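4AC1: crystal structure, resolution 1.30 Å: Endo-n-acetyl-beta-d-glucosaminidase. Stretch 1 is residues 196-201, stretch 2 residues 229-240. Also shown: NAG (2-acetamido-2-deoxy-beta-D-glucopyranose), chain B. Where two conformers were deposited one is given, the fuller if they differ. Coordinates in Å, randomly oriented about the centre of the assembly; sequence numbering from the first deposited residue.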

ATOM      1  N   SER A 196      -1.977  15.990  -5.614  1.00  6.21           N
ATOM      2  CA  SER A 196      -3.040  15.849  -6.599  1.00  6.96           C
ATOM      3  C   SER A 196      -2.547  15.235  -7.896  1.00  6.25           C
ATOM      4  O   SER A 196      -1.491  15.616  -8.412  1.00  6.23           O
ATOM      5  CB  SER A 196      -3.689  17.200  -6.890  1.00  7.11           C
ATOM      6  OG  SER A 196      -4.649  17.063  -7.921  1.00 10.67           O
ATOM      7  N   MET A 197      -3.326  14.287  -8.405  1.00  6.86           N
ATOM      8  CA  MET A 197      -3.105  13.727  -9.738  1.00  6.91           C
ATOM      9  C   MET A 197      -3.940  14.421 -10.822  1.00  7.36           C
ATOM     10  O   MET A 197      -4.036  13.905 -11.931  1.00  8.00           O
ATOM     11  CB  MET A 197      -3.334  12.204  -9.752  1.00  6.98           C
ATOM     12  CG  MET A 197      -2.222  11.400  -9.076  1.00  7.15           C
ATOM     13  SD  MET A 197      -0.599  11.569  -9.859  1.00  7.29           S
ATOM     14  CE  MET A 197      -0.865  10.688 -11.386  1.00  9.43           C
ATOM     15  N   ALA A 198      -4.516  15.589 -10.512  1.00  8.00           N
ATOM     16  CA  ALA A 198      -5.314  16.338 -11.504  1.00  8.47           C
ATOM     17  C   ALA A 198      -4.449  17.008 -12.586  1.00  8.32           C
ATOM     18  O   ALA A 198      -4.954  17.361 -13.651  1.00  9.04           O
ATOM     19  CB  ALA A 198      -6.232  17.359 -10.829  1.00  9.32           C
ATOM     20  N   ASP A 199      -3.164  17.203 -12.296  1.00  8.50           N
ATOM     21  CA  ASP A 199      -2.163  17.540 -13.319  1.00  8.82           C
ATOM     22  C   ASP A 199      -0.834  16.886 -12.950  1.00  8.66           C
ATOM     23  O   ASP A 199      -0.716  16.248 -11.893  1.00  8.03           O
ATOM     24  CB  ASP A 199      -2.032  19.066 -13.540  1.00 10.18           C
ATOM     25  CG  ASP A 199      -1.568  19.821 -12.304  1.00 11.97           C
ATOM     26  OD1 ASP A 199      -0.702  19.333 -11.542  1.00 12.21           O
ATOM     27  OD2 ASP A 199      -2.056  20.962 -12.119  1.00 16.16           O
ATOM     28  N   THR A 200       0.163  17.034 -13.810  1.00  8.04           N
ATOM     29  CA  THR A 200       1.441  16.365 -13.613  1.00  8.63           C
ATOM     30  C   THR A 200       2.376  17.025 -12.605  1.00  8.04           C
ATOM     31  O   THR A 200       3.433  16.476 -12.302  1.00  8.04           O
ATOM     32  CB  THR A 200       2.221  16.307 -14.929  1.00  8.51           C
ATOM     33  OG1 THR A 200       2.445  17.639 -15.404  1.00  9.85           O
ATOM     34  CG2 THR A 200       1.471  15.513 -15.971  1.00  9.86           C
ATOM     35  N   SER A 201       2.015  18.208 -12.099  1.00  7.80           N
ATOM     36  CA  SER A 201       2.993  19.028 -11.380  0.50  7.45           C
ATOM     37  C   SER A 201       3.569  18.349 -10.136  1.00  7.31           C
ATOM     38  O   SER A 201       4.796  18.367  -9.924  1.00  6.85           O
ATOM     39  CB  SER A 201       2.448  20.426 -11.065  0.50  7.86           C
ATOM     40  OG  SER A 201       1.327  20.357 -10.204  0.50  7.64           O
ATOM     41  N   TRP A 229     -10.334  13.256  -3.836  1.00  9.77           N
ATOM     42  CA  TRP A 229     -10.777  12.373  -4.926  1.00  8.81           C
ATOM     43  C   TRP A 229     -10.873  13.137  -6.238  1.00  8.91           C
ATOM     44  O   TRP A 229     -11.309  14.289  -6.262  1.00  8.69           O
ATOM     45  CB  TRP A 229     -12.116  11.712  -4.591  1.00  8.21           C
ATOM     46  CG  TRP A 229     -12.721  10.882  -5.701  1.00  7.60           C
ATOM     47  CD1 TRP A 229     -12.572   9.534  -5.901  1.00  7.16           C
ATOM     48  CD2 TRP A 229     -13.579  11.345  -6.756  1.00  6.96           C
ATOM     49  NE1 TRP A 229     -13.279   9.133  -7.001  1.00  7.38           N
ATOM     50  CE2 TRP A 229     -13.918  10.217  -7.545  1.00  6.32           C
ATOM     51  CE3 TRP A 229     -14.114  12.599  -7.097  1.00  7.66           C
ATOM     52  CZ2 TRP A 229     -14.740  10.311  -8.669  1.00  8.22           C
ATOM     53  CZ3 TRP A 229     -14.939  12.686  -8.220  1.00  8.18           C
ATOM     54  CH2 TRP A 229     -15.249  11.547  -8.981  1.00  7.96           C
ATOM     55  N   ILE A 230     -10.469  12.491  -7.331  1.00  7.79           N
ATOM     56  CA  ILE A 230     -10.680  13.035  -8.676  1.00  8.74           C
ATOM     57  C   ILE A 230     -11.267  11.959  -9.584  1.00  9.32           C
ATOM     58  O   ILE A 230     -11.026  10.764  -9.366  1.00  8.71           O
ATOM     59  CB  ILE A 230      -9.366  13.610  -9.284  1.00  8.35           C
ATOM     60  CG1 ILE A 230      -8.339  12.494  -9.557  1.00  8.11           C
ATOM     61  CG2 ILE A 230      -8.785  14.705  -8.373  1.00  9.64           C
ATOM     62  CD1 ILE A 230      -7.099  12.951 -10.297  1.00  7.93           C
ATOM     63  N   PRO A 231     -12.025  12.367 -10.615  1.00 10.03           N
ATOM     64  CA  PRO A 231     -12.551  11.410 -11.577  1.00 10.11           C
ATOM     65  C   PRO A 231     -11.426  10.642 -12.264  1.00  9.61           C
ATOM     66  O   PRO A 231     -10.345  11.190 -12.486  1.00  8.73           O
ATOM     67  CB  PRO A 231     -13.283  12.297 -12.601  1.00 10.38           C
ATOM     68  CG  PRO A 231     -13.485  13.596 -11.949  1.00 12.14           C
ATOM     69  CD  PRO A 231     -12.423  13.753 -10.931  1.00 10.30           C
ATOM     70  N   THR A 232     -11.689   9.390 -12.622  1.00  9.39           N
ATOM     71  CA  THR A 232     -10.714   8.585 -13.359  1.00  9.72           C
ATOM     72  C   THR A 232     -10.315   9.207 -14.699  1.00  9.74           C
ATOM     73  O   THR A 232      -9.182   9.015 -15.154  1.00  9.13           O
ATOM     74  CB  THR A 232     -11.159   7.107 -13.536  1.00  9.57           C
ATOM     75  OG1 THR A 232     -12.460   7.058 -14.134  1.00 11.59           O
ATOM     76  CG2 THR A 232     -11.179   6.394 -12.181  1.00  9.96           C
ATOM     77  N   SER A 233     -11.230   9.956 -15.317  1.00 10.14           N
ATOM     78  CA  SER A 233     -10.917  10.672 -16.551  1.00 10.61           C
ATOM     79  C   SER A 233      -9.796  11.697 -16.331  1.00  9.64           C
ATOM     80  O   SER A 233      -8.956  11.898 -17.208  1.00  9.65           O
ATOM     81  CB  SER A 233     -12.166  11.360 -17.109  1.00 11.06           C
ATOM     82  OG  SER A 233     -12.654  12.320 -16.191  1.00 13.39           O
ATOM     83  N   SER A 234      -9.796  12.350 -15.166  1.00  9.52           N
ATOM     84  CA  SER A 234      -8.756  13.311 -14.800  0.50  9.33           C
ATOM     85  C   SER A 234      -7.435  12.582 -14.577  1.00  9.16           C
ATOM     86  O   SER A 234      -6.385  13.012 -15.051  1.00  9.04           O
ATOM     87  CB  SER A 234      -9.168  14.073 -13.537  0.50  9.32           C
ATOM     88  OG  SER A 234      -8.174  14.993 -13.117  0.50  9.69           O
ATOM     89  N   LEU A 235      -7.509  11.477 -13.836  1.00  8.70           N
ATOM     90  CA  LEU A 235      -6.359  10.607 -13.607  1.00  7.74           C
ATOM     91  C   LEU A 235      -5.747  10.188 -14.945  1.00  7.67           C
ATOM     92  O   LEU A 235      -4.526  10.261 -15.126  1.00  7.10           O
ATOM     93  CB  LEU A 235      -6.774   9.384 -12.776  1.00  7.67           C
ATOM     94  CG  LEU A 235      -5.678   8.342 -12.531  1.00  7.58           C
ATOM     95  CD1 LEU A 235      -4.573   8.916 -11.656  1.00  8.70           C
ATOM     96  CD2 LEU A 235      -6.259   7.078 -11.911  1.00  8.30           C
ATOM     97  N   ASN A 236      -6.603   9.769 -15.878  1.00  7.13           N
ATOM     98  CA  ASN A 236      -6.146   9.327 -17.184  1.00  7.88           C
ATOM     99  C   ASN A 236      -5.374  10.417 -17.933  1.00  7.57           C
ATOM    100  O   ASN A 236      -4.287  10.169 -18.459  1.00  6.96           O
ATOM    101  CB  ASN A 236      -7.321   8.842 -18.027  1.00  7.40           C
ATOM    102  CG  ASN A 236      -6.892   8.430 -19.405  1.00  8.83           C
ATOM    103  OD1 ASN A 236      -6.053   7.542 -19.564  1.00  8.83           O
ATOM    104  ND2 ASN A 236      -7.458   9.093 -20.423  1.00 10.29           N
ATOM    105  N   ASN A 237      -5.928  11.628 -17.963  1.00  7.71           N
ATOM    106  CA  ASN A 237      -5.291  12.723 -18.675  1.00  8.55           C
ATOM    107  C   ASN A 237      -3.872  12.967 -18.145  1.00  8.24           C
ATOM    108  O   ASN A 237      -2.921  13.133 -18.895  1.00  8.54           O
ATOM    109  CB  ASN A 237      -6.186  13.968 -18.577  1.00  9.60           C
ATOM    110  CG  ASN A 237      -5.687  15.115 -19.423  1.00 11.34           C
ATOM    111  OD1 ASN A 237      -4.880  15.931 -18.970  1.00 15.36           O
ATOM    112  ND2 ASN A 237      -6.177  15.196 -20.656  1.00 14.17           N
ATOM    113  N   THR A 238      -3.743  12.955 -16.826  1.00  7.75           N
ATOM    114  CA  THR A 238      -2.450  13.149 -16.200  1.00  7.18           C
ATOM    115  C   THR A 238      -1.485  12.001 -16.496  1.00  7.06           C
ATOM    116  O   THR A 238      -0.324  12.238 -16.809  1.00  6.74           O
ATOM    117  CB  THR A 238      -2.613  13.328 -14.682  1.00  7.49           C
ATOM    118  OG1 THR A 238      -3.388  14.513 -14.451  1.00  7.56           O
ATOM    119  CG2 THR A 238      -1.274  13.481 -13.986  1.00  6.83           C
ATOM    120  N   ILE A 239      -1.960  10.761 -16.405  1.00  7.00           N
ATOM    121  CA  ILE A 239      -1.081   9.615 -16.657  1.00  6.72           C
ATOM    122  C   ILE A 239      -0.579   9.584 -18.109  1.00  7.46           C
ATOM    123  O   ILE A 239       0.596   9.297 -18.342  1.00  7.42           O
ATOM    124  CB  ILE A 239      -1.743   8.300 -16.219  1.00  7.43           C
ATOM    125  CG1 ILE A 239      -1.742   8.234 -14.685  1.00  7.91           C
ATOM    126  CG2 ILE A 239      -1.024   7.089 -16.832  1.00  7.26           C
ATOM    127  CD1 ILE A 239      -2.503   7.041 -14.103  1.00  9.22           C
ATOM    128  N   VAL A 240      -1.453   9.906 -19.067  1.00  7.27           N
ATOM    129  CA  VAL A 240      -1.031  10.044 -20.477  1.00  7.54           C
ATOM    130  C   VAL A 240       0.179  10.991 -20.578  1.00  7.60           C
ATOM    131  O   VAL A 240       1.177  10.677 -21.234  1.00  8.33           O
ATOM    132  CB  VAL A 240      -2.192  10.487 -21.416  1.00  7.87           C
ATOM    133  CG1 VAL A 240      -1.663  10.827 -22.817  1.00  8.53           C
ATOM    134  CG2 VAL A 240      -3.229   9.394 -21.513  1.00  8.01           C
TER
HETATM  135  C1  NAG B 301      -7.174   8.871 -21.819  1.00 15.62           C
HETATM  136  C2  NAG B 301      -8.377   8.142 -22.421  1.00 16.54           C
HETATM  137  C3  NAG B 301      -8.368   8.143 -23.952  1.00 18.60           C
HETATM  138  C4  NAG B 301      -7.948   9.480 -24.554  1.00 19.24           C
HETATM  139  C5  NAG B 301      -6.740  10.089 -23.840  1.00 18.39           C
HETATM  140  C6  NAG B 301      -6.455  11.514 -24.309  1.00 19.68           C
HETATM  141  C7  NAG B 301      -9.334   6.398 -21.023  1.00 16.84           C
HETATM  142  C8  NAG B 301      -9.271   4.967 -20.587  1.00 17.29           C
HETATM  143  N2  NAG B 301      -8.430   6.780 -21.918  1.00 16.78           N
HETATM  144  O3  NAG B 301      -9.663   7.851 -24.433  1.00 19.18           O
HETATM  145  O4  NAG B 301      -7.651   9.274 -25.920  1.00 21.74           O
HETATM  146  O5  NAG B 301      -6.977  10.126 -22.446  1.00 16.71           O
HETATM  147  O6  NAG B 301      -7.551  12.373 -24.053  1.00 21.05           O
HETATM  148  O7  NAG B 301     -10.189   7.149 -20.559  1.00 17.85           O
HETATM  149  O   HOH W   1      -6.606  15.883 -15.159  1.00 18.65           O

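A single direct hydrogen bond joins the two stretches, and it runs from a helix side chain to a loop backbone: Thr238 OG1 donates to Met197 O at 2.7 Å. Thr238, buried on the helix that begins at residue 232, points its CA-to-CB bond toward the loop, and its m rotamer (chi1 -63°) sets the hydroxyl against the carbonyl. Met197 lies in a loop, and its carbonyl receives the hydroxyl's proton. Thr238 OG1 also lies 3.3 Å from Ala198 O and 3.5 Å from Asp199 N, but at poor angles, so neither pair is a hydrogen bond.

Threonine suits this place because its other branch is apolar. Thr238 CG2 lies 3.8 Å from Met197 CE and 4.0 Å from Thr200 CG2, so the methyl packs against the loop while the hydroxyl bonds to it. Thr238 and Met197 have the largest areas covered by the opposing stretch, 96 and 92 Å² of the 372 Å² buried in total.

Met197 is the main apolar element of the loop. Its CA-to-CB bond points sideways, and the side chain, m at all three chi angles, follows a folded path along the helix. Near its base, Met197 CB meets Ile230 CD1 at 3.9 Å and Leu235 CD1 at 4.0 Å; at its tip, Met197 CE reaches Ile239 CG1 at 4.2 Å. The long, unbranched chain can thus touch residues from before the helix to well along it. Leu235 starts away from the loop and Ile239 sideways, yet the ends of both side chains come nearer, adding hydrocarbon around the buried methionine. Ile230, in the segment preceding the helix, points toward the loop and extends CD1 to 3.5 Å from Met197 C, packing against backbone as well as side chain.

At Ala198 the small side chain accompanies a close approach: its CA is 5.6 Å from Ser234 CA, and Ala198 CA lies 3.5 Å from Ser234 OG. A water supplies a second, indirect polar link here. The water oxygen lies within hydrogen-bonding distance of Ala198 O (2.7 Å), Ser234 O (2.9 Å) and Ser234 OG (2.7 Å), with more acceptors in reach than it has protons. Ser234 O also accepts from Thr238 N at 3.2 Å within the helix, so the water uses a carbonyl already engaged in the helical pattern.

The loop is also braced internally. Ala198 N donates to Ser196 OG at 3.0 Å, and Asp199 OD1 accepts from Ser201 N at 3.0 Å, a capping bond, and from Ser201 OG at 2.6 Å. The CA-to-CB bond of Asp199 points away from stretch 2, and its carboxylate oxygen OD1 bonds to Ser201. The CA-to-CB bond of Asn236 likewise points away from the loop; Asn236 ND2 is bonded covalently to NAG C1 at 1.4 Å, placing the sugar outside the contact.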